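Local coordinates for protein endolysin (Clostridium phage phiCD27, PDB 3QAY) that probably cleaves the amide bond between N-acetylmuramic acid and L-alanine in the cell wall of Clostridium difficile, using a zinc-dependent amidase catalytic domain, at residues Asp22-Glu27 with Glu153-Ala158; Tyr30-Ala35 with Cys54-Phe59; Glu107-Ile112 with Arg123-Asp128; Thr118-Arg123 with Glu145-Asp150. All blocks are in the same frame, centred on the assembly; numbering follows the deposited sequence.

Interaction 1: residues Asp22-Glu27 with Glu153-Ala158; sequences DGVVNE and EDYDKA. With ZN (zinc ion), chain E.
Val25 sits over one face of the Tyr155 ring, its CB 3.7 Å from the ring centroid and 16° off the normal, a CH-pi contact displaced toward the hydroxyl-bearing rim. The two branches of Val25 spread across the ring: CG1 lies near CD1, while CG2, anti to the backbone N, reaches Tyr155 OH at 3.6 Å. Val24 approaches obliquely and packs CG2 on Tyr155 CB at 3.7 Å. A water donates to Val24 O and also makes a weak bond with Tyr155 OH, water O to OH 3.4 Å. Next to Tyr155 on the helix, Asp154 OD2 accepts the backbone N-H groups of Gly95 and Phe148; on the loop side, Val25 is backbone-bonded to Cys149. Two residues on, Glu27 OE2 binds the zinc ion at 2.1 Å, completing with His10 and His85 the protein part of the metal site. The contact itself is therefore apolar and dispersive, joining the loop that leads into the zinc ligand to helix 152-175 with no direct hydrogen bond between 22-27 and 153-158.

Interaction 2: residues Tyr30-Ala35 with Cys54-Phe59; sequences YNKSLA and CPEKQF
Lys32 reaches from helix 27-44 to Glu56 in the loop after strand 48-52, and this one pair of side chains carries the contact. Before it in the helix, Tyr30 turns inward, its ring meeting Phe147 edge-to-face, and Asn31 packs on Leu84 and Leu86 of the central sheet. Lys32 points outward instead, toward the loop: CG is anti to the backbone N (chi1 173°) and the chain stays extended to NZ, which carries the charge well clear of the helix backbone. There NZ donates to Glu56 OE2 at 2.7 Å, a salt bridge that meets the syn side of the carboxylate but lies 26° out of its plane. Glu56, also extended, comes from the opposite direction, and its OE2 accepts a second bond from Tyr28 OH, which should help fix the carboxylate. Further along, Leu34 and Ala35 return to the core. Such a surface salt bridge ties a helix packed on the sheet to a loop following an edge strand, here within the alpha/beta fold of a zinc amidase.

Interaction 3: residues Glu107-Ile112 with Arg123-Asp128; sequences EYATRI and RGAKLD
Neither partner in the touching pair has a flat side chain: Ala109 CB meets Ala125 CB at 3.5 Å, methyl against methyl. Of the flat groups in the helix segment, the guanidinium of Arg111 has one face over its own helix, with Glu107 O 3.7 Å above the plane and Tyr108 CA on the same face, both toward the rim. NE and NH2 of Arg111 donate to the carbonyls of Gly173 and Val174, so this group joins helix 103-116 to the end of helix 152-175 and takes no part in the approach to the strand. At the contact the backbones come close, Ala109 CA to Ala125 CA being 5.4 Å, a spacing that goes with two side chains of one carbon each. The helix and strand are the last two elements of a beta-alpha-beta unit, strand 96-100, helix 103-116 and strand 122-127, whose two strands run parallel at one margin of the sheet and both meet Ala109, which rests on Val98 of the first as well. Thr110 flanks the pair: its backbone N is 4.0 Å from Ala125 CB, and OG1, beside the backbone N at chi1 -59°, bonds back to Leu106 O. Lys126, next in the strand, points away from the helix.

Interaction 4: residues Thr118-Arg123 with Glu145-Asp150; sequences TVFKNR and ESFFCD. With PO4 (phosphate ion), chain H.
Phe120 and Phe147 set their rings nearly parallel, planes 10° apart, but displaced laterally until the centroids are 5.6 Å apart, with little face-to-face overlap. The closest touch is instead Phe120 CE1 on Phe147 CB, at 3.5 Å. Phe147 CG lies between its backbone N and carbonyl carbon (chi1 59°), which leads the ring away from the opposing segment although CB points at it. Over the centre of one Phe120 face stands Ser146 O, 4.0 Å above the plane and hydrogen-bonded to Ser96 OG; Val119 CG1 covers part of the opposite face. Arg123 and Phe148 form the second pair, with planes 68° apart: Phe148 CZ comes over the centre of the guanidinium, 3.6 Å from Arg123 CZ, so the ring offers its edge to the flat cation. Glu97, in a salt bridge with NE, and Lys94 O, bonded to NH1, position that group. Lys121, turned outward, donates from NZ to O1 of a phosphate at 2.9 Å, probably a crystallisation component. Inward, Phe120 packs on Ile166 and Phe147 on Ala158 of helix 152-175, while Phe147 also touches Leu86 of strand 80-87.

Overall arrangement
All four contacts belong to one amidase domain built on a mixed six-stranded sheet. Interaction 1 spans most of the chain and encloses the others in sequence; interaction 2 closes before interactions 3 and 4 begin, and those two alternate their segments and share Arg123. Interactions 2 and 3 lie on opposite sides of the chain's centre, their own centres about 24 Å apart. Interactions 1 and 4, with centres about 10 Å apart, are joined where Lys157 NZ approaches Val119 O and Asp154 OD2 approaches Phe148 N. Tyr30 and Phe147 connect interaction 2 to interaction 4. Helix 152-175 thus touches the loop leading to a zinc ligand, strand 140-148 and the loop before edge strand 122-127.

Interaction 1: residues Asp22-Glu27 with Glu153-Ala158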
loop_
_atom_site.group_PDB
_atom_site.type_symbol
_atom_site.label_atom_id
_atom_site.label_comp_id
_atom_site.label_asym_id
_atom_site.label_seq_id
_atom_site.Cartn_x
_atom_site.Cartn_y
_atom_site.Cartn_z
ATOM N N ASP A 22 13.603 5.008 4.146
ATOM C CA ASP A 22 14.169 6.034 3.272
ATOM C C ASP A 22 15.410 5.486 2.571
ATOM O O ASP A 22 16.351 5.047 3.226
ATOM C CB ASP A 22 14.544 7.276 4.089
ATOM C CG ASP A 22 14.864 8.478 3.215
ATOM O OD1 ASP A 22 14.050 8.803 2.331
ATOM O OD2 ASP A 22 15.924 9.109 3.424
ATOM N N GLY A 23 15.407 5.509 1.240
ATOM C CA GLY A 23 16.547 5.045 0.460
ATOM C C GLY A 23 16.776 5.914 -0.760
ATOM O O GLY A 23 16.955 7.128 -0.637
ATOM N N VAL A 24 16.757 5.301 -1.944
ATOM C CA VAL A 24 16.835 6.063 -3.190
ATOM C C VAL A 24 15.552 6.892 -3.413
ATOM O O VAL A 24 15.558 7.861 -4.169
ATOM C CB VAL A 24 17.141 5.159 -4.405
ATOM C CG1 VAL A 24 18.478 4.451 -4.194
ATOM C CG2 VAL A 24 16.013 4.156 -4.648
ATOM N N VAL A 25 14.471 6.512 -2.736
ATOM C CA VAL A 25 13.265 7.327 -2.661
ATOM C C VAL A 25 12.694 7.220 -1.249
ATOM O O VAL A 25 12.880 6.204 -0.574
ATOM C CB VAL A 25 12.208 6.872 -3.699
ATOM C CG1 VAL A 25 11.722 5.453 -3.394
ATOM C CG2 VAL A 25 11.042 7.877 -3.767
ATOM N N ASN A 26 12.030 8.275 -0.783
ATOM C CA ASN A 26 11.372 8.213 0.514
ATOM C C ASN A 26 10.074 7.435 0.375
ATOM O O ASN A 26 9.277 7.702 -0.525
ATOM C CB ASN A 26 11.110 9.610 1.080
ATOM C CG ASN A 26 10.632 9.568 2.517
ATOM O OD1 ASN A 26 11.433 9.494 3.464
ATOM N ND2 ASN A 26 9.324 9.617 2.694
ATOM N N GLU A 27 9.872 6.466 1.262
ATOM C CA GLU A 27 8.702 5.595 1.208
ATOM C C GLU A 27 7.409 6.389 1.364
ATOM O O GLU A 27 6.508 6.276 0.536
ATOM C CB GLU A 27 8.797 4.519 2.291
ATOM C CG GLU A 27 7.512 3.762 2.533
ATOM C CD GLU A 27 7.630 2.718 3.619
ATOM O OE1 GLU A 27 8.670 2.660 4.313
ATOM O OE2 GLU A 27 6.660 1.955 3.784
ATOM N N GLU A 153 17.449 -0.363 -8.811
ATOM C CA GLU A 153 16.876 -1.076 -9.947
ATOM C C GLU A 153 15.352 -1.136 -9.822
ATOM O O GLU A 153 14.644 -0.886 -10.792
ATOM C CB GLU A 153 17.484 -2.483 -10.067
ATOM C CG GLU A 153 18.960 -2.521 -10.526
ATOM C CD GLU A 153 19.949 -1.871 -9.553
ATOM O OE1 GLU A 153 19.706 -1.881 -8.315
ATOM O OE2 GLU A 153 20.981 -1.345 -10.032
ATOM N N ASP A 154 14.857 -1.448 -8.622
ATOM C CA ASP A 154 13.420 -1.430 -8.342
ATOM C C ASP A 154 12.816 -0.055 -8.605
ATOM O O ASP A 154 11.775 0.056 -9.253
ATOM C CB ASP A 154 13.117 -1.820 -6.884
ATOM C CG ASP A 154 12.864 -3.311 -6.694
ATOM O OD1 ASP A 154 13.110 -4.111 -7.613
ATOM O OD2 ASP A 154 12.415 -3.692 -5.594
ATOM N N TYR A 155 13.452 0.989 -8.086
ATOM C CA TYR A 155 12.924 2.344 -8.239
ATOM C C TYR A 155 12.978 2.819 -9.700
ATOM O O TYR A 155 12.076 3.529 -10.156
ATOM C CB TYR A 155 13.664 3.322 -7.322
ATOM C CG TYR A 155 13.098 4.733 -7.308
ATOM C CD1 TYR A 155 11.728 4.962 -7.247
ATOM C CD2 TYR A 155 13.940 5.836 -7.323
ATOM C CE1 TYR A 155 11.216 6.257 -7.222
ATOM C CE2 TYR A 155 13.437 7.126 -7.294
ATOM C CZ TYR A 155 12.077 7.332 -7.247
ATOM O OH TYR A 155 11.588 8.616 -7.220
ATOM N N ASP A 156 14.020 2.418 -10.425
ATOM C CA ASP A 156 14.098 2.691 -11.866
ATOM C C ASP A 156 12.938 2.028 -12.619
ATOM O O ASP A 156 12.367 2.629 -13.526
ATOM C CB ASP A 156 15.434 2.217 -12.451
ATOM C CG ASP A 156 16.605 3.096 -12.036
ATOM O OD1 ASP A 156 16.379 4.238 -11.583
ATOM O OD2 ASP A 156 17.754 2.642 -12.172
ATOM N N LYS A 157 12.595 0.800 -12.243
ATOM C CA LYS A 157 11.428 0.126 -12.821
ATOM C C LYS A 157 10.145 0.894 -12.513
ATOM O O LYS A 157 9.301 1.059 -13.385
ATOM C CB LYS A 157 11.295 -1.303 -12.301
ATOM C CG LYS A 157 12.276 -2.297 -12.902
ATOM C CD LYS A 157 12.170 -3.628 -12.167
ATOM C CE LYS A 157 13.060 -4.690 -12.785
ATOM N NZ LYS A 157 12.943 -5.971 -12.056
ATOM N N ALA A 158 10.020 1.370 -11.275
ATOM C CA ALA A 158 8.831 2.102 -10.838
ATOM C C ALA A 158 8.666 3.399 -11.613
ATOM O O ALA A 158 7.568 3.713 -12.076
ATOM C CB ALA A 158 8.903 2.392 -9.332
HETATM ZN ZN ZN E . 6.396 0.856 5.534
HETATM O O HOH W 1 13.531 10.301 -5.073
HETATM O O HOH W 2 6.268 -0.288 7.671
#

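Interaction 2: residues Tyr30-Ala35 with Cys54-Phe59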
loop_
_atom_site.group_PDB
_atom_site.type_symbol
_atom_site.label_atom_id
_atom_site.label_comp_id
_atom_site.label_asym_id
_atom_site.label_seq_id
_atom_site.Cartn_x
_atom_site.Cartn_y
_atom_site.Cartn_z
ATOM N N TYR A 30 6.692 8.730 -1.698
ATOM C CA TYR A 30 6.272 7.958 -2.881
ATOM C C TYR A 30 4.810 7.538 -2.760
ATOM O O TYR A 30 4.005 7.782 -3.661
ATOM C CB TYR A 30 7.142 6.712 -3.114
ATOM C CG TYR A 30 6.719 5.968 -4.370
ATOM C CD1 TYR A 30 7.167 6.375 -5.617
ATOM C CD2 TYR A 30 5.829 4.900 -4.312
ATOM C CE1 TYR A 30 6.772 5.724 -6.773
ATOM C CE2 TYR A 30 5.419 4.240 -5.465
ATOM C CZ TYR A 30 5.895 4.657 -6.690
ATOM O OH TYR A 30 5.498 4.018 -7.839
ATOM N N ASN A 31 4.468 6.924 -1.633
ATOM C CA ASN A 31 3.115 6.411 -1.423
ATOM C C ASN A 31 2.059 7.507 -1.250
ATOM O O ASN A 31 0.904 7.318 -1.623
ATOM C CB ASN A 31 3.100 5.415 -0.253
ATOM C CG ASN A 31 3.802 4.099 -0.598
ATOM O OD1 ASN A 31 4.584 3.568 0.197
ATOM N ND2 ASN A 31 3.529 3.576 -1.781
ATOM N N LYS A 32 2.461 8.659 -0.718
ATOM C CA LYS A 32 1.607 9.851 -0.722
ATOM C C LYS A 32 1.247 10.253 -2.166
ATOM O O LYS A 32 0.124 10.688 -2.437
ATOM C CB LYS A 32 2.303 11.004 0.022
ATOM C CG LYS A 32 1.593 12.350 -0.041
ATOM C CD LYS A 32 2.358 13.426 0.718
ATOM C CE LYS A 32 1.591 14.747 0.740
ATOM N NZ LYS A 32 2.329 15.802 1.495
ATOM N N SER A 33 2.202 10.101 -3.079
ATOM C CA SER A 33 1.985 10.383 -4.504
ATOM C C SER A 33 1.198 9.288 -5.224
ATOM O O SER A 33 0.337 9.589 -6.036
ATOM C CB SER A 33 3.322 10.609 -5.223
ATOM O OG SER A 33 3.890 11.848 -4.848
ATOM N N LEU A 34 1.506 8.025 -4.936
ATOM C CA LEU A 34 0.807 6.883 -5.550
ATOM C C LEU A 34 -0.677 6.765 -5.157
ATOM O O LEU A 34 -1.523 6.439 -5.989
ATOM C CB LEU A 34 1.512 5.578 -5.170
ATOM C CG LEU A 34 0.883 4.283 -5.708
ATOM C CD1 LEU A 34 0.837 4.317 -7.226
ATOM C CD2 LEU A 34 1.663 3.064 -5.202
ATOM N N ALA A 35 -0.975 7.003 -3.883
ATOM C CA ALA A 35 -2.317 6.754 -3.334
ATOM C C ALA A 35 -3.461 7.350 -4.172
ATOM O O ALA A 35 -4.398 6.633 -4.512
ATOM C CB ALA A 35 -2.401 7.235 -1.876
ATOM N N CYS A 54 -2.081 10.289 7.067
ATOM C CA CYS A 54 -1.916 10.940 8.357
ATOM C C CYS A 54 -1.589 12.421 8.189
ATOM O O CYS A 54 -0.857 12.792 7.272
ATOM C CB CYS A 54 -0.813 10.265 9.169
ATOM S SG CYS A 54 -1.288 8.659 9.804
ATOM N N PRO A 55 -2.139 13.274 9.068
ATOM C CA PRO A 55 -1.703 14.658 9.072
ATOM C C PRO A 55 -0.199 14.716 9.271
ATOM O O PRO A 55 0.364 13.861 9.961
ATOM C CB PRO A 55 -2.424 15.266 10.283
ATOM C CG PRO A 55 -3.483 14.305 10.656
ATOM C CD PRO A 55 -3.066 12.970 10.173
ATOM N N GLU A 56 0.439 15.708 8.654
ATOM C CA GLU A 56 1.873 15.921 8.801
ATOM C C GLU A 56 2.183 16.941 9.901
ATOM O O GLU A 56 1.450 17.923 10.084
ATOM C CB GLU A 56 2.480 16.364 7.472
ATOM C CG GLU A 56 2.400 15.294 6.391
ATOM C CD GLU A 56 2.864 15.768 5.028
ATOM O OE1 GLU A 56 3.307 16.928 4.915
ATOM O OE2 GLU A 56 2.789 14.977 4.062
ATOM N N LYS A 57 3.273 16.687 10.626
ATOM C CA LYS A 57 3.762 17.560 11.696
ATOM C C LYS A 57 2.745 17.790 12.830
ATOM O O LYS A 57 2.734 18.838 13.475
ATOM C CB LYS A 57 4.295 18.870 11.107
ATOM C CG LYS A 57 5.368 18.622 10.038
ATOM C CD LYS A 57 6.275 19.821 9.791
ATOM C CE LYS A 57 7.408 19.445 8.830
ATOM N NZ LYS A 57 8.200 20.627 8.373
ATOM N N GLN A 58 1.917 16.774 13.075
ATOM C CA GLN A 58 0.919 16.800 14.140
ATOM C C GLN A 58 1.316 15.848 15.267
ATOM O O GLN A 58 1.282 16.226 16.438
ATOM C CB GLN A 58 -0.456 16.414 13.581
ATOM C CG GLN A 58 -1.614 16.584 14.564
ATOM C CD GLN A 58 -2.953 16.130 13.990
ATOM O OE1 GLN A 58 -3.439 16.678 13.000
ATOM N NE2 GLN A 58 -3.562 15.138 14.627
ATOM N N PHE A 59 1.705 14.627 14.903
ATOM C CA PHE A 59 1.978 13.561 15.874
ATOM C C PHE A 59 3.263 13.752 16.669
ATOM O O PHE A 59 4.298 14.129 16.116
ATOM C CB PHE A 59 2.073 12.194 15.179
ATOM C CG PHE A 59 0.835 11.785 14.427
ATOM C CD1 PHE A 59 -0.413 12.334 14.715
ATOM C CD2 PHE A 59 0.924 10.814 13.435
ATOM C CE1 PHE A 59 -1.542 11.930 14.011
ATOM C CE2 PHE A 59 -0.202 10.407 12.734
ATOM C CZ PHE A 59 -1.436 10.964 13.023
#

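Interaction 3: residues Glu107-Ile112 with Arg123-Asp128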
loop_
_atom_site.group_PDB
_atom_site.type_symbol
_atom_site.label_atom_id
_atom_site.label_comp_id
_atom_site.label_asym_id
_atom_site.label_seq_id
_atom_site.Cartn_x
_atom_site.Cartn_y
_atom_site.Cartn_z
ATOM N N GLU A 107 -6.501 -14.143 -1.279
ATOM C CA GLU A 107 -6.914 -14.117 -2.688
ATOM C C GLU A 107 -6.440 -12.840 -3.369
ATOM O O GLU A 107 -5.800 -12.888 -4.425
ATOM C CB GLU A 107 -8.431 -14.210 -2.830
ATOM C CG GLU A 107 -9.043 -15.524 -2.397
ATOM C CD GLU A 107 -10.509 -15.606 -2.781
ATOM O OE1 GLU A 107 -11.385 -15.394 -1.909
ATOM O OE2 GLU A 107 -10.781 -15.854 -3.975
ATOM N N TYR A 108 -6.775 -11.701 -2.766
ATOM C CA TYR A 108 -6.292 -10.399 -3.231
ATOM C C TYR A 108 -4.767 -10.369 -3.310
ATOM O O TYR A 108 -4.198 -10.015 -4.347
ATOM C CB TYR A 108 -6.763 -9.278 -2.295
ATOM C CG TYR A 108 -8.244 -8.963 -2.351
ATOM C CD1 TYR A 108 -8.861 -8.601 -3.549
ATOM C CD2 TYR A 108 -9.025 -8.989 -1.202
ATOM C CE1 TYR A 108 -10.217 -8.294 -3.599
ATOM C CE2 TYR A 108 -10.383 -8.688 -1.244
ATOM C CZ TYR A 108 -10.973 -8.340 -2.444
ATOM O OH TYR A 108 -12.319 -8.043 -2.486
ATOM N N ALA A 109 -4.111 -10.747 -2.211
ATOM C CA ALA A 109 -2.648 -10.666 -2.106
ATOM C C ALA A 109 -1.927 -11.398 -3.241
ATOM O O ALA A 109 -1.000 -10.850 -3.847
ATOM C CB ALA A 109 -2.176 -11.178 -0.740
ATOM N N THR A 110 -2.375 -12.613 -3.549
ATOM C CA THR A 110 -1.741 -13.448 -4.577
ATOM C C THR A 110 -1.857 -12.826 -5.969
ATOM O O THR A 110 -0.893 -12.802 -6.733
ATOM C CB THR A 110 -2.359 -14.864 -4.592
ATOM O OG1 THR A 110 -2.198 -15.469 -3.298
ATOM C CG2 THR A 110 -1.693 -15.742 -5.645
ATOM N N ARG A 111 -3.037 -12.306 -6.285
ATOM C CA ARG A 111 -3.262 -11.683 -7.580
ATOM C C ARG A 111 -2.460 -10.387 -7.728
ATOM O O ARG A 111 -1.860 -10.153 -8.772
ATOM C CB ARG A 111 -4.754 -11.439 -7.812
ATOM C CG ARG A 111 -5.577 -12.723 -7.946
ATOM C CD ARG A 111 -6.968 -12.439 -8.518
ATOM N NE ARG A 111 -7.673 -11.400 -7.756
ATOM C CZ ARG A 111 -8.589 -11.616 -6.810
ATOM N NH1 ARG A 111 -8.964 -12.851 -6.476
ATOM N NH2 ARG A 111 -9.151 -10.579 -6.198
ATOM N N ILE A 112 -2.435 -9.560 -6.687
ATOM C CA ILE A 112 -1.603 -8.351 -6.691
ATOM C C ILE A 112 -0.137 -8.721 -6.922
ATOM O O ILE A 112 0.541 -8.135 -7.769
ATOM C CB ILE A 112 -1.714 -7.570 -5.374
ATOM C CG1 ILE A 112 -3.108 -6.964 -5.217
ATOM C CG2 ILE A 112 -0.669 -6.466 -5.325
ATOM C CD1 ILE A 112 -3.412 -6.518 -3.820
ATOM N N ARG A 123 7.920 -11.783 -4.633
ATOM C CA ARG A 123 8.343 -12.350 -3.346
ATOM C C ARG A 123 7.248 -13.198 -2.696
ATOM O O ARG A 123 7.527 -13.952 -1.770
ATOM C CB ARG A 123 8.787 -11.243 -2.376
ATOM C CG ARG A 123 9.966 -10.413 -2.884
ATOM C CD ARG A 123 10.160 -9.131 -2.073
ATOM N NE ARG A 123 10.552 -9.389 -0.686
ATOM C CZ ARG A 123 11.784 -9.685 -0.275
ATOM N NH1 ARG A 123 12.796 -9.771 -1.137
ATOM N NH2 ARG A 123 12.007 -9.904 1.018
ATOM N N GLY A 124 6.012 -13.053 -3.170
ATOM C CA GLY A 124 4.878 -13.857 -2.702
ATOM C C GLY A 124 4.016 -13.172 -1.647
ATOM O O GLY A 124 4.466 -12.256 -0.961
ATOM N N ALA A 125 2.765 -13.617 -1.540
ATOM C CA ALA A 125 1.849 -13.162 -0.494
ATOM C C ALA A 125 2.252 -13.798 0.831
ATOM O O ALA A 125 2.606 -14.972 0.873
ATOM C CB ALA A 125 0.421 -13.545 -0.839
ATOM N N LYS A 126 2.195 -13.026 1.912
ATOM C CA LYS A 126 2.670 -13.502 3.213
ATOM C C LYS A 126 1.670 -13.180 4.311
ATOM O O LYS A 126 1.195 -12.053 4.412
ATOM C CB LYS A 126 4.027 -12.875 3.546
ATOM C CG LYS A 126 5.093 -13.151 2.500
ATOM C CD LYS A 126 6.410 -12.489 2.845
ATOM C CE LYS A 126 7.442 -12.735 1.752
ATOM N NZ LYS A 126 8.798 -12.308 2.192
ATOM N N LEU A 127 1.347 -14.185 5.118
ATOM C CA LEU A 127 0.450 -14.019 6.252
ATOM C C LEU A 127 1.198 -13.325 7.386
ATOM O O LEU A 127 2.304 -13.739 7.740
ATOM C CB LEU A 127 -0.060 -15.383 6.723
ATOM C CG LEU A 127 -0.992 -15.414 7.941
ATOM C CD1 LEU A 127 -2.322 -14.756 7.628
ATOM C CD2 LEU A 127 -1.191 -16.848 8.417
ATOM N N ASP A 128 0.607 -12.257 7.924
ATOM C CA ASP A 128 1.122 -11.610 9.129
ATOM C C ASP A 128 -0.036 -11.094 9.974
ATOM O O ASP A 128 -0.660 -10.092 9.638
ATOM C CB ASP A 128 2.088 -10.470 8.784
ATOM C CG ASP A 128 2.851 -9.955 10.006
ATOM O OD1 ASP A 128 2.537 -10.384 11.136
ATOM O OD2 ASP A 128 3.762 -9.110 9.840
#

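Interaction 4: residues Thr118-Arg123 with Glu145-Asp150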
loop_
_atom_site.group_PDB
_atom_site.type_symbol
_atom_site.label_atom_id
_atom_site.label_comp_id
_atom_site.label_asym_id
_atom_site.label_seq_id
_atom_site.Cartn_x
_atom_site.Cartn_y
_atom_site.Cartn_z
ATOM N N THR A 118 4.992 -9.267 -12.809
ATOM C CA THR A 118 5.267 -9.074 -14.227
ATOM C C THR A 118 6.418 -8.086 -14.481
ATOM O O THR A 118 7.011 -8.080 -15.568
ATOM C CB THR A 118 4.001 -8.569 -14.942
ATOM O OG1 THR A 118 4.087 -8.865 -16.342
ATOM C CG2 THR A 118 3.831 -7.075 -14.733
ATOM N N VAL A 119 6.718 -7.253 -13.483
ATOM C CA VAL A 119 7.770 -6.234 -13.570
ATOM C C VAL A 119 8.847 -6.398 -12.487
ATOM O O VAL A 119 10.041 -6.288 -12.767
ATOM C CB VAL A 119 7.159 -4.828 -13.451
ATOM C CG1 VAL A 119 8.244 -3.765 -13.436
ATOM C CG2 VAL A 119 6.167 -4.599 -14.597
ATOM N N PHE A 120 8.411 -6.656 -11.259
ATOM C CA PHE A 120 9.304 -6.866 -10.126
ATOM C C PHE A 120 9.458 -8.354 -9.811
ATOM O O PHE A 120 8.735 -9.198 -10.349
ATOM C CB PHE A 120 8.737 -6.164 -8.887
ATOM C CG PHE A 120 8.517 -4.696 -9.073
ATOM C CD1 PHE A 120 9.556 -3.801 -8.884
ATOM C CD2 PHE A 120 7.270 -4.207 -9.441
ATOM C CE1 PHE A 120 9.361 -2.444 -9.066
ATOM C CE2 PHE A 120 7.066 -2.848 -9.623
ATOM C CZ PHE A 120 8.112 -1.963 -9.435
ATOM N N LYS A 121 10.395 -8.672 -8.924
ATOM C CA LYS A 121 10.483 -10.021 -8.372
ATOM C C LYS A 121 9.233 -10.296 -7.534
ATOM O O LYS A 121 8.901 -9.505 -6.652
ATOM C CB LYS A 121 11.726 -10.155 -7.495
ATOM C CG LYS A 121 11.851 -11.492 -6.775
ATOM C CD LYS A 121 12.993 -11.457 -5.779
ATOM C CE LYS A 121 13.277 -12.827 -5.209
ATOM N NZ LYS A 121 14.032 -13.687 -6.170
ATOM N N ASN A 122 8.541 -11.399 -7.814
ATOM C CA ASN A 122 7.391 -11.800 -7.003
ATOM C C ASN A 122 7.878 -12.513 -5.746
ATOM O O ASN A 122 8.211 -13.695 -5.789
ATOM C CB ASN A 122 6.442 -12.706 -7.802
ATOM C CG ASN A 122 5.149 -13.016 -7.053
ATOM O OD1 ASN A 122 5.035 -12.799 -5.840
ATOM N ND2 ASN A 122 4.163 -13.529 -7.781
ATOM N N ARG A 123 7.920 -11.783 -4.633
ATOM C CA ARG A 123 8.343 -12.350 -3.346
ATOM C C ARG A 123 7.248 -13.198 -2.696
ATOM O O ARG A 123 7.527 -13.952 -1.770
ATOM C CB ARG A 123 8.787 -11.243 -2.376
ATOM C CG ARG A 123 9.966 -10.413 -2.884
ATOM C CD ARG A 123 10.160 -9.131 -2.073
ATOM N NE ARG A 123 10.552 -9.389 -0.686
ATOM C CZ ARG A 123 11.784 -9.685 -0.275
ATOM N NH1 ARG A 123 12.796 -9.771 -1.137
ATOM N NH2 ARG A 123 12.007 -9.904 1.018
ATOM N N GLU A 145 3.621 -3.976 -0.146
ATOM C CA GLU A 145 4.997 -3.517 -0.235
ATOM C C GLU A 145 5.378 -3.594 -1.717
ATOM O O GLU A 145 5.879 -4.621 -2.186
ATOM C CB GLU A 145 5.909 -4.412 0.614
ATOM C CG GLU A 145 5.506 -4.490 2.094
ATOM C CD GLU A 145 6.415 -3.697 3.024
ATOM O OE1 GLU A 145 7.480 -3.224 2.582
ATOM O OE2 GLU A 145 6.069 -3.568 4.214
ATOM N N SER A 146 5.130 -2.500 -2.438
ATOM C CA SER A 146 5.187 -2.485 -3.913
ATOM C C SER A 146 6.558 -2.822 -4.487
ATOM O O SER A 146 6.658 -3.562 -5.473
ATOM C CB SER A 146 4.747 -1.117 -4.452
ATOM O OG SER A 146 3.366 -0.886 -4.230
ATOM N N PHE A 147 7.595 -2.243 -3.891
ATOM C CA PHE A 147 8.988 -2.483 -4.269
ATOM C C PHE A 147 9.899 -1.926 -3.168
ATOM O O PHE A 147 9.402 -1.329 -2.210
ATOM C CB PHE A 147 9.321 -1.844 -5.628
ATOM C CG PHE A 147 9.103 -0.351 -5.680
ATOM C CD1 PHE A 147 10.101 0.530 -5.269
ATOM C CD2 PHE A 147 7.906 0.174 -6.145
ATOM C CE1 PHE A 147 9.897 1.903 -5.308
ATOM C CE2 PHE A 147 7.699 1.541 -6.193
ATOM C CZ PHE A 147 8.691 2.405 -5.774
ATOM N N PHE A 148 11.213 -2.123 -3.298
ATOM C CA PHE A 148 12.167 -1.658 -2.281
ATOM C C PHE A 148 12.598 -0.211 -2.517
ATOM O O PHE A 148 13.113 0.135 -3.579
ATOM C CB PHE A 148 13.391 -2.581 -2.210
ATOM C CG PHE A 148 13.151 -3.848 -1.428
ATOM C CD1 PHE A 148 13.812 -4.081 -0.228
ATOM C CD2 PHE A 148 12.244 -4.795 -1.880
ATOM C CE1 PHE A 148 13.589 -5.250 0.497
ATOM C CE2 PHE A 148 12.007 -5.964 -1.155
ATOM C CZ PHE A 148 12.684 -6.190 0.033
ATOM N N CYS A 149 12.395 0.637 -1.518
ATOM C CA CYS A 149 12.774 2.045 -1.629
ATOM C C CYS A 149 14.291 2.265 -1.533
ATOM O O CYS A 149 14.768 3.377 -1.770
ATOM C CB CYS A 149 12.055 2.875 -0.568
ATOM S SG CYS A 149 12.762 2.712 1.075
ATOM N N ASP A 150 15.042 1.216 -1.192
ATOM C CA ASP A 150 16.502 1.304 -1.072
ATOM C C ASP A 150 17.228 0.505 -2.164
ATOM O O ASP A 150 18.421 0.232 -2.046
ATOM C CB ASP A 150 16.953 0.858 0.330
ATOM C CG ASP A 150 16.612 -0.596 0.634
ATOM O OD1 ASP A 150 15.814 -1.208 -0.115
ATOM O OD2 ASP A 150 17.141 -1.132 1.634
HETATM P P PO4 H . 12.266 -15.151 -9.170
HETATM O O1 PO4 H . 13.163 -13.960 -8.917
HETATM O O2 PO4 H . 13.097 -16.311 -9.687
HETATM O O3 PO4 H . 11.544 -15.570 -7.913
HETATM O O4 PO4 H . 11.255 -14.770 -10.226
#